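Local coordinates for TetR transcriptional regulator (Chloroflexus aurantiacus, PDB 3QBM), which probably binds DNA as a dimeric, all-helical transcriptional regulator of the TetR family and also carries a magnesium site, at residues R46-E49 and Q53-L56; K65-F70 and I128-E133; A86-F91 and A163-A168. All coordinates share one frame; numbering follows the deposited sequence. Where two conformers were deposited one is given.

Interaction 1 of 3, residues R46-E49 and Q53-L56; sequences RHFE and QLAL
Q53 reaches back from the first turn of helix 51-74 and takes the backbone N-H of E49 on its side-chain oxygen. The bond from E49 N to Q53 OE1 is 2.9 Å long and nearly straight at the hydrogen (165°), although the donor stands well above the plane of the carboxamide. The Q53 amide reaches the loop because its chain runs extended, with CG trans to the main-chain nitrogen (chi1 -170°). The same oxygen lies 3.3 Å from F48 CA. At the other end of the amide, Q53 NE2 sits beside E49 OE1 at 3.8 Å, with carboxylate and amide almost parallel. Beneath this polar pair, F48 turns its ring onto L54. L54 CD1 stands over the middle of one face, 4.0 Å from the ring centroid in a CH-pi contact only 9° off the normal, while L54 CB lies 4.0 Å from F48 CG and L54 CA is 3.9 Å from F48 CD1. The ring is thus covered by a branch tip and by the root of the same leucine. In the next shell S50 OG bonds to Q53 N, tying down the start of the helix from which the glutamine side chain departs. Helix 2-23 adds R9 and V13 against F48 and A16 against L54, and R9 NH1 makes a weak hydrogen bond to H47 O. The loop 46-49 follows helix 41-45, the second helix of the predicted helix-turn-helix. F48 and L54 therefore join the end of that motif to helix 51-74 and helix 2-23 in the small hydrophobic core characteristic of the N-terminal DNA-binding domain of TetR-family regulators.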
ATOM      1  N   ARG A  46       9.946  30.423 -10.828  1.00 31.95           N
ATOM      2  CA  ARG A  46       9.755  31.734 -10.235  1.00 36.22           C
ATOM      3  C   ARG A  46       9.063  31.509  -8.859  1.00 36.12           C
ATOM      4  O   ARG A  46       9.361  32.191  -7.868  1.00 39.10           O
ATOM      5  CB  ARG A  46       8.886  32.576 -11.180  1.00 39.73           C
ATOM      6  CG  ARG A  46       8.211  33.829 -10.604  1.00 46.77           C
ATOM      7  CD  ARG A  46       9.186  34.921 -10.212  1.00 52.73           C
ATOM      8  NE  ARG A  46       8.627  36.283 -10.114  1.00 57.91           N
ATOM      9  CZ  ARG A  46       7.373  36.629  -9.781  1.00 60.99           C
ATOM     10  NH1 ARG A  46       6.430  35.743  -9.451  1.00 64.38           N
ATOM     11  NH2 ARG A  46       7.055  37.919  -9.756  1.00 63.07           N
ATOM     12  N   HIS A  47       8.178  30.519  -8.800  1.00 33.67           N
ATOM     13  CA  HIS A  47       7.378  30.263  -7.591  1.00 32.81           C
ATOM     14  C   HIS A  47       7.931  29.200  -6.663  1.00 35.17           C
ATOM     15  O   HIS A  47       7.566  29.174  -5.488  1.00 35.47           O
ATOM     16  CB  HIS A  47       5.946  29.923  -7.995  1.00 32.60           C
ATOM     17  CG  HIS A  47       5.276  31.049  -8.712  1.00 36.44           C
ATOM     18  ND1 HIS A  47       4.904  32.217  -8.074  1.00 44.46           N
ATOM     19  CD2 HIS A  47       5.002  31.233 -10.025  1.00 40.95           C
ATOM     20  CE1 HIS A  47       4.403  33.059  -8.961  1.00 42.10           C
ATOM     21  NE2 HIS A  47       4.457  32.490 -10.153  1.00 43.93           N
ATOM     22  N   PHE A  48       8.792  28.317  -7.189  1.00 32.09           N
ATOM     23  CA  PHE A  48       9.379  27.224  -6.400  1.00 29.82           C
ATOM     24  C   PHE A  48      10.856  27.234  -6.673  1.00 31.03           C
ATOM     25  O   PHE A  48      11.291  27.509  -7.784  1.00 32.30           O
ATOM     26  CB  PHE A  48       8.756  25.870  -6.763  1.00 27.42           C
ATOM     27  CG  PHE A  48       7.269  25.848  -6.580  1.00 27.04           C
ATOM     28  CD1 PHE A  48       6.724  25.614  -5.333  1.00 22.58           C
ATOM     29  CD2 PHE A  48       6.423  26.164  -7.625  1.00 30.41           C
ATOM     30  CE1 PHE A  48       5.360  25.652  -5.135  1.00 25.29           C
ATOM     31  CE2 PHE A  48       5.058  26.206  -7.440  1.00 34.70           C
ATOM     32  CZ  PHE A  48       4.518  25.934  -6.190  1.00 26.74           C
ATOM     33  N   GLU A  49      11.637  26.985  -5.647  1.00 30.98           N
ATOM     34  CA  GLU A  49      13.049  27.022  -5.821  1.00 30.42           C
ATOM     35  C   GLU A  49      13.583  25.784  -6.523  1.00 27.83           C
ATOM     36  O   GLU A  49      14.638  25.832  -7.134  1.00 24.42           O
ATOM     37  CB  GLU A  49      13.730  27.284  -4.492  1.00 34.29           C
ATOM     38  CG  GLU A  49      13.838  28.807  -4.257  1.00 40.96           C
ATOM     39  CD  GLU A  49      14.286  29.171  -2.855  1.00 59.14           C
ATOM     40  OE1 GLU A  49      14.263  28.273  -1.970  1.00 61.16           O
ATOM     41  OE2 GLU A  49      14.644  30.360  -2.647  1.00 55.92           O
ATOM     42  N   GLN A  53      11.080  21.228  -3.642  1.00 19.97           N
ATOM     43  CA  GLN A  53      10.193  22.102  -2.887  1.00 21.92           C
ATOM     44  C   GLN A  53       8.799  21.997  -3.472  1.00 22.35           C
ATOM     45  O   GLN A  53       7.805  21.911  -2.714  1.00 23.36           O
ATOM     46  CB  GLN A  53      10.695  23.560  -2.898  1.00 23.72           C
ATOM     47  CG  GLN A  53       9.968  24.500  -1.941  1.00 27.09           C
ATOM     48  CD  GLN A  53      10.350  25.960  -2.172  1.00 35.76           C
ATOM     49  OE1 GLN A  53      10.050  26.521  -3.219  1.00 32.87           O
ATOM     50  NE2 GLN A  53      11.008  26.579  -1.194  1.00 41.74           N
ATOM     51  N   LEU A  54       8.709  21.930  -4.804  1.00 20.61           N
ATOM     52  CA  LEU A  54       7.404  21.785  -5.475  1.00 19.73           C
ATOM     53  C   LEU A  54       6.744  20.474  -5.045  1.00 19.72           C
ATOM     54  O   LEU A  54       5.569  20.460  -4.665  1.00 20.94           O
ATOM     55  CB  LEU A  54       7.532  21.855  -7.006  1.00 20.47           C
ATOM     56  CG  LEU A  54       6.315  21.463  -7.869  1.00 20.91           C
ATOM     57  CD1 LEU A  54       5.024  22.166  -7.430  1.00 21.15           C
ATOM     58  CD2 LEU A  54       6.570  21.729  -9.320  1.00 23.77           C
ATOM     59  N   ALA A  55       7.517  19.388  -5.041  1.00 18.09           N
ATOM     60  CA  ALA A  55       7.004  18.095  -4.608  1.00 17.07           C
ATOM     61  C   ALA A  55       6.405  18.163  -3.193  1.00 17.56           C
ATOM     62  O   ALA A  55       5.340  17.591  -2.911  1.00 16.97           O
ATOM     63  CB  ALA A  55       8.133  17.056  -4.679  1.00 16.00           C
ATOM     64  N   LEU A  56       7.102  18.835  -2.282  1.00 20.83           N
ATOM     65  CA  LEU A  56       6.634  19.015  -0.900  1.00 21.10           C
ATOM     66  C   LEU A  56       5.361  19.816  -0.836  1.00 23.74           C
ATOM     67  O   LEU A  56       4.431  19.477  -0.088  1.00 22.16           O
ATOM     68  CB  LEU A  56       7.691  19.668  -0.013  1.00 23.32           C
ATOM     69  CG  LEU A  56       8.971  18.880   0.264  1.00 24.34           C
ATOM     70  CD1 LEU A  56      10.010  19.745   0.992  1.00 28.15           C
ATOM     71  CD2 LEU A  56       8.677  17.536   1.021  1.00 24.31           C
TER

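Interaction 2 of 3, residues K65-F70 and I128-E133; sequences KVRERF and IDEWRE
E130 points at helix 51-74 and meets R67 side-on: R67 NE gives its hydrogen to E130 OE2 at 2.9 Å, and R67 NH2 gives one to E130 OE1 at 2.6 Å. Guanidinium and carboxylate are nearly coplanar, and both oxygens are approached from their syn side. A bend at chi3 of R67 (-61°) swings the guanidinium toward its partner, and R67 NH1 pairs with E64 one turn earlier. E130 was deposited in two conformers, so this bidentate salt bridge belongs to the one given. Next comes W131, whose indole reaches across toward V66 and F70. The helical segments 65-70 and 128-133 run nearly parallel (17°), axes 11.9 Å apart at closest, where helix 51-74 packs on the all-helical C-terminal domain of the TetR fold. V66 CG1 abuts the indole edge, 3.8 Å from W131 CZ2, while the F70 ring meets the five-membered ring obliquely, planes 54° apart, F70 CE2 being 3.7 Å from W131 NE1. F87 stacks on F70 and meets W131 edge-to-face, extending the aromatic cluster. R132 forms a salt bridge, with a weak hydrogen bond, to D129 and a second salt bridge to D155, and packs on L175 of the second subunit.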
ATOM      1  N   LYS A  65      -6.305  18.025   0.763  1.00 25.02           N
ATOM      2  CA  LYS A  65      -7.484  17.533   0.066  1.00 25.00           C
ATOM      3  C   LYS A  65      -8.112  16.287   0.742  1.00 28.20           C
ATOM      4  O   LYS A  65      -9.324  16.189   0.915  1.00 28.84           O
ATOM      5  CB  LYS A  65      -7.089  17.172  -1.331  1.00 24.80           C
ATOM      6  CG  LYS A  65      -8.243  16.910  -2.258  1.00 37.29           C
ATOM      7  CD  LYS A  65      -8.091  17.751  -3.521  1.00 48.98           C
ATOM      8  CE  LYS A  65      -8.424  19.206  -3.219  1.00 52.20           C
ATOM      9  NZ  LYS A  65      -8.386  20.075  -4.419  1.00 57.34           N
ATOM     10  N   VAL A  66      -7.266  15.316   1.038  1.00 25.86           N
ATOM     11  CA  VAL A  66      -7.655  14.139   1.817  1.00 24.97           C
ATOM     12  C   VAL A  66      -8.351  14.569   3.136  1.00 23.13           C
ATOM     13  O   VAL A  66      -9.405  14.049   3.469  1.00 22.56           O
ATOM     14  CB  VAL A  66      -6.421  13.236   2.046  1.00 23.92           C
ATOM     15  CG1 VAL A  66      -6.681  12.192   3.091  1.00 19.73           C
ATOM     16  CG2 VAL A  66      -5.996  12.572   0.713  1.00 21.32           C
ATOM     17  N   ARG A  67      -7.774  15.549   3.823  1.00 25.15           N
ATOM     18  CA  ARG A  67      -8.283  16.074   5.090  1.00 28.36           C
ATOM     19  C   ARG A  67      -9.711  16.610   4.927  1.00 29.41           C
ATOM     20  O   ARG A  67     -10.560  16.294   5.755  1.00 24.60           O
ATOM     21  CB  ARG A  67      -7.347  17.169   5.626  1.00 30.20           C
ATOM     22  CG  ARG A  67      -7.624  17.691   7.017  1.00 34.48           C
ATOM     23  CD  ARG A  67      -6.543  18.665   7.486  1.00 39.70           C
ATOM     24  NE  ARG A  67      -5.232  18.000   7.525  1.00 42.47           N
ATOM     25  CZ  ARG A  67      -4.162  18.298   6.771  1.00 52.31           C
ATOM     26  NH1 ARG A  67      -4.163  19.303   5.905  1.00 50.80           N
ATOM     27  NH2 ARG A  67      -3.045  17.588   6.909  1.00 52.58           N
ATOM     28  N   GLU A  68      -9.956  17.416   3.882  1.00 32.30           N
ATOM     29  CA  GLU A  68     -11.301  17.981   3.579  1.00 35.43           C
ATOM     30  C   GLU A  68     -12.351  16.872   3.365  1.00 32.92           C
ATOM     31  O   GLU A  68     -13.500  16.961   3.808  1.00 32.12           O
ATOM     32  CB  GLU A  68     -11.257  18.865   2.303  1.00 37.20           C
ATOM     33  CG  GLU A  68     -10.528  20.216   2.455  1.00 45.52           C
ATOM     34  CD  GLU A  68     -10.276  20.997   1.125  1.00 51.01           C
ATOM     35  OE1 GLU A  68     -10.488  20.474  -0.003  1.00 41.05           O
ATOM     36  OE2 GLU A  68      -9.826  22.162   1.233  1.00 54.19           O
ATOM     37  N   ARG A  69     -11.940  15.857   2.627  1.00 30.58           N
ATOM     38  CA  ARG A  69     -12.751  14.708   2.280  1.00 29.45           C
ATOM     39  C   ARG A  69     -13.153  13.901   3.561  1.00 28.18           C
ATOM     40  O   ARG A  69     -14.323  13.492   3.733  1.00 24.87           O
ATOM     41  CB  ARG A  69     -11.914  13.893   1.297  1.00 32.88           C
ATOM     42  CG  ARG A  69     -12.513  12.692   0.648  1.00 27.16           C
ATOM     43  CD  ARG A  69     -13.292  12.989  -0.607  1.00 32.94           C
ATOM     44  NE  ARG A  69     -13.907  11.730  -1.032  1.00 32.02           N
ATOM     45  CZ  ARG A  69     -13.574  11.047  -2.114  1.00 20.40           C
ATOM     46  NH1 ARG A  69     -12.684  11.547  -2.966  1.00 26.67           N
ATOM     47  NH2 ARG A  69     -14.185   9.895  -2.385  1.00 21.94           N
ATOM     48  N   PHE A  70     -12.204  13.672   4.469  1.00 23.60           N
ATOM     49  CA  PHE A  70     -12.565  13.060   5.761  1.00 21.02           C
ATOM     50  C   PHE A  70     -13.428  13.971   6.607  1.00 20.88           C
ATOM     51  O   PHE A  70     -14.357  13.538   7.261  1.00 22.39           O
ATOM     52  CB  PHE A  70     -11.334  12.614   6.536  1.00 21.89           C
ATOM     53  CG  PHE A  70     -10.785  11.317   6.041  1.00 16.71           C
ATOM     54  CD1 PHE A  70     -11.399  10.113   6.383  1.00 13.99           C
ATOM     55  CD2 PHE A  70      -9.720  11.282   5.172  1.00 19.67           C
ATOM     56  CE1 PHE A  70     -10.940   8.935   5.916  1.00 13.57           C
ATOM     57  CE2 PHE A  70      -9.250  10.078   4.695  1.00 20.06           C
ATOM     58  CZ  PHE A  70      -9.857   8.908   5.056  1.00 18.38           C
ATOM     59  N   ILE A 128      -0.939  10.047   8.697  1.00 18.53           N
ATOM     60  CA  ILE A 128      -1.335   8.821   9.390  1.00 17.07           C
ATOM     61  C   ILE A 128      -1.573   9.139  10.881  1.00 18.54           C
ATOM     62  O   ILE A 128      -2.531   8.674  11.458  1.00 14.01           O
ATOM     63  CB  ILE A 128      -0.298   7.718   9.208  1.00 17.73           C
ATOM     64  CG1 ILE A 128      -0.282   7.259   7.721  1.00 17.99           C
ATOM     65  CG2 ILE A 128      -0.539   6.543  10.152  1.00 14.55           C
ATOM     66  CD1 ILE A 128       0.973   6.550   7.349  1.00 23.87           C
ATOM     67  N   ASP A 129      -0.715   9.962  11.484  1.00 17.22           N
ATOM     68  CA  ASP A 129      -0.907  10.356  12.883  1.00 19.25           C
ATOM     69  C   ASP A 129      -2.163  11.189  13.119  1.00 18.21           C
ATOM     70  O   ASP A 129      -2.771  11.082  14.174  1.00 19.44           O
ATOM     71  CB  ASP A 129       0.356  10.998  13.468  1.00 16.70           C
ATOM     72  CG  ASP A 129       1.461   9.974  13.707  1.00 24.43           C
ATOM     73  OD1 ASP A 129       1.191   8.755  13.637  1.00 21.67           O
ATOM     74  OD2 ASP A 129       2.616  10.373  13.941  1.00 23.42           O
ATOM     75  N   GLU A 130      -2.592  11.971  12.135  1.00 16.94           N
ATOM     76  CA  GLU A 130      -3.869  12.707  12.260  0.60 19.01           C
ATOM     77  C   GLU A 130      -5.022  11.712  12.298  1.00 16.44           C
ATOM     78  O   GLU A 130      -5.932  11.841  13.123  1.00 16.59           O
ATOM     79  CB  GLU A 130      -4.150  13.649  11.091  0.60 17.84           C
ATOM     80  CG  GLU A 130      -3.160  14.724  10.799  0.60 24.05           C
ATOM     81  CD  GLU A 130      -3.618  15.538   9.601  0.60 28.48           C
ATOM     82  OE1 GLU A 130      -2.924  15.531   8.561  0.60 35.05           O
ATOM     83  OE2 GLU A 130      -4.715  16.139   9.674  0.60 22.52           O
ATOM     84  N   TRP A 131      -5.015  10.736  11.368  1.00 17.13           N
ATOM     85  CA  TRP A 131      -6.055   9.680  11.353  1.00 15.42           C
ATOM     86  C   TRP A 131      -6.098   8.919  12.688  1.00 15.62           C
ATOM     87  O   TRP A 131      -7.155   8.648  13.235  1.00 18.90           O
ATOM     88  CB  TRP A 131      -5.815   8.664  10.202  1.00 14.87           C
ATOM     89  CG  TRP A 131      -5.904   9.253   8.830  1.00 13.58           C
ATOM     90  CD1 TRP A 131      -6.554  10.407   8.455  1.00 18.95           C
ATOM     91  CD2 TRP A 131      -5.410   8.669   7.621  1.00 13.70           C
ATOM     92  NE1 TRP A 131      -6.444  10.587   7.107  1.00 20.93           N
ATOM     93  CE2 TRP A 131      -5.768   9.526   6.564  1.00 19.95           C
ATOM     94  CE3 TRP A 131      -4.711   7.497   7.330  1.00 16.26           C
ATOM     95  CZ2 TRP A 131      -5.417   9.268   5.234  1.00 19.51           C
ATOM     96  CZ3 TRP A 131      -4.342   7.247   6.015  1.00 15.96           C
ATOM     97  CH2 TRP A 131      -4.710   8.140   4.979  1.00 17.14           C
ATOM     98  N   ARG A 132      -4.935   8.546  13.191  1.00 13.66           N
ATOM     99  CA  ARG A 132      -4.844   7.863  14.468  1.00 15.52           C
ATOM    100  C   ARG A 132      -5.416   8.722  15.621  1.00 16.12           C
ATOM    101  O   ARG A 132      -6.154   8.209  16.486  1.00 16.02           O
ATOM    102  CB  ARG A 132      -3.374   7.520  14.765  1.00 15.31           C
ATOM    103  CG  ARG A 132      -2.827   6.463  13.888  1.00 15.94           C
ATOM    104  CD  ARG A 132      -1.330   6.325  13.993  1.00 14.64           C
ATOM    105  NE  ARG A 132      -0.898   5.642  15.206  1.00 15.74           N
ATOM    106  CZ  ARG A 132       0.381   5.495  15.551  1.00 20.87           C
ATOM    107  NH1 ARG A 132       1.369   5.988  14.786  1.00 22.78           N
ATOM    108  NH2 ARG A 132       0.680   4.820  16.647  1.00 20.59           N
ATOM    109  N   GLU A 133      -5.056  10.001  15.642  1.00 16.24           N
ATOM    110  CA  GLU A 133      -5.602  10.912  16.655  1.00 19.38           C
ATOM    111  C   GLU A 133      -7.143  11.028  16.536  1.00 19.36           C
ATOM    112  O   GLU A 133      -7.836  11.052  17.543  1.00 16.27           O
ATOM    113  CB  GLU A 133      -4.965  12.294  16.568  1.00 21.33           C
ATOM    114  CG  GLU A 133      -5.315  13.238  17.746  1.00 30.56           C
ATOM    115  CD  GLU A 133      -4.551  12.919  19.060  1.00 47.73           C
ATOM    116  OE1 GLU A 133      -4.719  11.816  19.640  1.00 45.67           O
ATOM    117  OE2 GLU A 133      -3.783  13.805  19.528  1.00 55.55           O
TER

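Interaction 3 of 3, residues A86-F91 and A163-A168; sequences AFLDVF and ATMEGA
M165, present as selenomethionine, is folded at chi2 (-41°) and chi3 (-67°), which curls its methyl back toward helix 80-92, while its CB rests over one face of the F91 ring. That CB lies 3.8 Å from the F91 centroid in a CH-pi contact, displaced toward the rim, with F91 CG the closest ring atom at 3.5 Å. The curled end settles against the base of the phenylalanine and the backbone before it: M165 CE is 3.7 Å from F91 CB and 3.6 Å from L88 O. L88 CD2 meets M165 CG at 4.0 Å, the two side chains crossing at about a right angle. Segments 86-91 and 163-168 run almost parallel (15°), axes 10.1 Å apart at closest, within the TetR C-terminal domain, where helices 154-175 and 179-196 occupy the positions that commonly form the dimer interface of the family. L88 also touches Y185 and L188 of helix 179-196, and T164 makes a weak hydrogen bond to T164 of the second subunit. Bent at chi2, E166 brings its carboxylate obliquely against the far part of the F91 ring, with E166 CD 3.6 Å from F91 CE1. This buried acid also touches C104 of its own chain and M170 of the second subunit, and its side chain lies about 8 Å from that of I111, a magnesium-site residue. F70 and W131 meet the F91 ring edge-to-face.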
ATOM      1  N   ALA A  86     -17.998   5.745   9.284  1.00 12.18           N
ATOM      2  CA  ALA A  86     -17.982   6.734   8.198  1.00 11.63           C
ATOM      3  C   ALA A  86     -16.550   6.949   7.732  1.00 14.04           C
ATOM      4  O   ALA A  86     -16.310   7.247   6.563  1.00 14.83           O
ATOM      5  CB  ALA A  86     -18.620   8.050   8.648  1.00 13.58           C
ATOM      6  N   PHE A  87     -15.586   6.797   8.643  1.00 14.28           N
ATOM      7  CA  PHE A  87     -14.153   6.819   8.248  1.00 14.88           C
ATOM      8  C   PHE A  87     -13.837   5.687   7.247  1.00 14.50           C
ATOM      9  O   PHE A  87     -13.175   5.916   6.219  1.00 13.35           O
ATOM     10  CB  PHE A  87     -13.289   6.730   9.501  1.00 15.37           C
ATOM     11  CG  PHE A  87     -11.822   6.877   9.262  1.00 14.60           C
ATOM     12  CD1 PHE A  87     -11.041   5.763   8.946  1.00 17.03           C
ATOM     13  CD2 PHE A  87     -11.211   8.111   9.377  1.00 17.71           C
ATOM     14  CE1 PHE A  87      -9.660   5.875   8.743  1.00 17.45           C
ATOM     15  CE2 PHE A  87      -9.809   8.227   9.167  1.00 15.39           C
ATOM     16  CZ  PHE A  87      -9.058   7.117   8.865  1.00 16.95           C
ATOM     17  N   LEU A  88     -14.348   4.487   7.514  1.00 12.70           N
ATOM     18  CA  LEU A  88     -14.259   3.381   6.570  1.00 12.67           C
ATOM     19  C   LEU A  88     -14.955   3.746   5.255  1.00 13.18           C
ATOM     20  O   LEU A  88     -14.408   3.485   4.165  1.00 14.82           O
ATOM     21  CB  LEU A  88     -14.880   2.084   7.117  1.00 13.58           C
ATOM     22  CG  LEU A  88     -14.579   1.632   8.539  1.00 12.80           C
ATOM     23  CD1 LEU A  88     -15.354   0.374   8.920  1.00 17.55           C
ATOM     24  CD2 LEU A  88     -13.074   1.413   8.719  1.00 15.64           C
ATOM     25  N   ASP A  89     -16.127   4.376   5.346  1.00 12.45           N
ATOM     26  CA  ASP A  89     -16.905   4.695   4.176  1.00 15.96           C
ATOM     27  C   ASP A  89     -16.171   5.681   3.253  1.00 17.36           C
ATOM     28  O   ASP A  89     -16.285   5.590   2.038  1.00 16.65           O
ATOM     29  CB  ASP A  89     -18.271   5.247   4.532  1.00 18.01           C
ATOM     30  CG  ASP A  89     -19.137   5.367   3.328  1.00 27.97           C
ATOM     31  OD1 ASP A  89     -19.380   4.331   2.687  1.00 38.14           O
ATOM     32  OD2 ASP A  89     -19.498   6.492   2.973  1.00 37.85           O
ATOM     33  N   VAL A  90     -15.407   6.605   3.833  1.00 15.99           N
ATOM     34  CA  VAL A  90     -14.596   7.511   3.024  1.00 16.11           C
ATOM     35  C   VAL A  90     -13.658   6.667   2.138  1.00 13.41           C
ATOM     36  O   VAL A  90     -13.589   6.879   0.926  1.00 15.41           O
ATOM     37  CB  VAL A  90     -13.788   8.521   3.911  1.00 15.85           C
ATOM     38  CG1 VAL A  90     -12.800   9.326   3.063  1.00 17.94           C
ATOM     39  CG2 VAL A  90     -14.750   9.465   4.652  1.00 12.42           C
ATOM     40  N   PHE A  91     -12.908   5.729   2.741  1.00 13.55           N
ATOM     41  CA  PHE A  91     -12.019   4.866   1.969  1.00 10.84           C
ATOM     42  C   PHE A  91     -12.771   4.035   0.919  1.00 12.41           C
ATOM     43  O   PHE A  91     -12.317   3.914  -0.228  1.00 15.64           O
ATOM     44  CB  PHE A  91     -11.243   3.946   2.905  1.00 13.25           C
ATOM     45  CG  PHE A  91     -10.034   4.584   3.508  1.00 15.50           C
ATOM     46  CD1 PHE A  91      -8.909   4.782   2.735  1.00 16.28           C
ATOM     47  CD2 PHE A  91      -9.996   4.949   4.832  1.00 15.96           C
ATOM     48  CE1 PHE A  91      -7.774   5.321   3.272  1.00 20.99           C
ATOM     49  CE2 PHE A  91      -8.837   5.463   5.371  1.00 17.08           C
ATOM     50  CZ  PHE A  91      -7.752   5.675   4.595  1.00 17.03           C
ATOM     51  N   ALA A 163      -4.587   0.197   8.001  1.00 10.73           N
ATOM     52  CA  ALA A 163      -3.911  -0.885   7.265  1.00 12.55           C
ATOM     53  C   ALA A 163      -4.918  -1.546   6.342  1.00 14.13           C
ATOM     54  O   ALA A 163      -4.653  -1.720   5.132  1.00 12.64           O
ATOM     55  CB  ALA A 163      -3.320  -1.954   8.221  1.00 11.45           C
ATOM     56  N   THR A 164      -6.065  -1.931   6.890  1.00 12.28           N
ATOM     57  CA  THR A 164      -7.066  -2.649   6.091  1.00 12.45           C
ATOM     58  C   THR A 164      -7.569  -1.867   4.909  1.00 12.33           C
ATOM     59  O   THR A 164      -7.636  -2.404   3.767  1.00 10.31           O
ATOM     60  CB  THR A 164      -8.246  -3.068   6.967  1.00 11.79           C
ATOM     61  OG1 THR A 164      -7.733  -3.849   8.066  1.00 12.45           O
ATOM     62  CG2 THR A 164      -9.261  -3.924   6.165  1.00 15.27           C
HETATM   63  N   MSE A 165      -7.957  -0.629   5.175  1.00 11.45           N
HETATM   64  CA  MSE A 165      -8.576   0.210   4.156  1.00 10.21           C
HETATM   65  C   MSE A 165      -7.550   0.611   3.092  1.00 11.11           C
HETATM   66  O   MSE A 165      -7.849   0.541   1.900  1.00 12.34           O
HETATM   67  CB  MSE A 165      -9.305   1.419   4.762  1.00 11.59           C
HETATM   68  CG  MSE A 165     -10.510   1.077   5.633  1.00 10.40           C
HETATM   69 SE   MSE A 165     -11.728  -0.353   5.031  0.75 11.84          SE
HETATM   70  CE  MSE A 165     -12.477   0.497   3.443  1.00 12.88           C
ATOM     71  N   GLU A 166      -6.327   0.961   3.489  1.00 10.81           N
ATOM     72  CA  GLU A 166      -5.313   1.332   2.522  1.00 11.82           C
ATOM     73  C   GLU A 166      -4.891   0.135   1.679  1.00 13.25           C
ATOM     74  O   GLU A 166      -4.702   0.293   0.470  1.00 12.90           O
ATOM     75  CB  GLU A 166      -4.078   1.966   3.186  1.00 12.74           C
ATOM     76  CG  GLU A 166      -4.297   3.360   3.698  1.00 15.55           C
ATOM     77  CD  GLU A 166      -4.366   4.415   2.611  1.00 16.35           C
ATOM     78  OE1 GLU A 166      -4.819   4.132   1.478  1.00 20.80           O
ATOM     79  OE2 GLU A 166      -3.949   5.533   2.908  1.00 24.02           O
ATOM     80  N   GLY A 167      -4.731  -1.050   2.297  1.00 11.11           N
ATOM     81  CA  GLY A 167      -4.468  -2.292   1.537  1.00 11.91           C
ATOM     82  C   GLY A 167      -5.579  -2.620   0.516  1.00 12.46           C
ATOM     83  O   GLY A 167      -5.338  -3.026  -0.630  1.00 12.09           O
ATOM     84  N   ALA A 168      -6.811  -2.362   0.911  1.00 11.56           N
ATOM     85  CA  ALA A 168      -7.930  -2.552   0.007  1.00 12.89           C
ATOM     86  C   ALA A 168      -7.938  -1.539  -1.143  1.00 13.15           C
ATOM     87  O   ALA A 168      -8.295  -1.898  -2.260  1.00 13.29           O
ATOM     88  CB  ALA A 168      -9.202  -2.534   0.779  1.00 10.04           C
TER

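How the interactions relate
Interaction 1 lies in the DNA-binding domain and is partly buried, with a polar outer part over a small apolar core; interactions 2 and 3 are buried, interaction 2 where helix 51-74 packs on the C-terminal helices. Helix 51-74 serves both interaction 1 and interaction 2, whose centres are 24 Å apart, and so connects the two domains. Interactions 2 and 3 touch: W131 CH2 is 3.4 Å from E166 OE2, and F70 packs on V90. Each joins nearly parallel helices, yet interaction 2 has a charged pair at its more exposed side, whereas interaction 3 is apolar apart from the buried E166. Both include residues that pack on the second subunit.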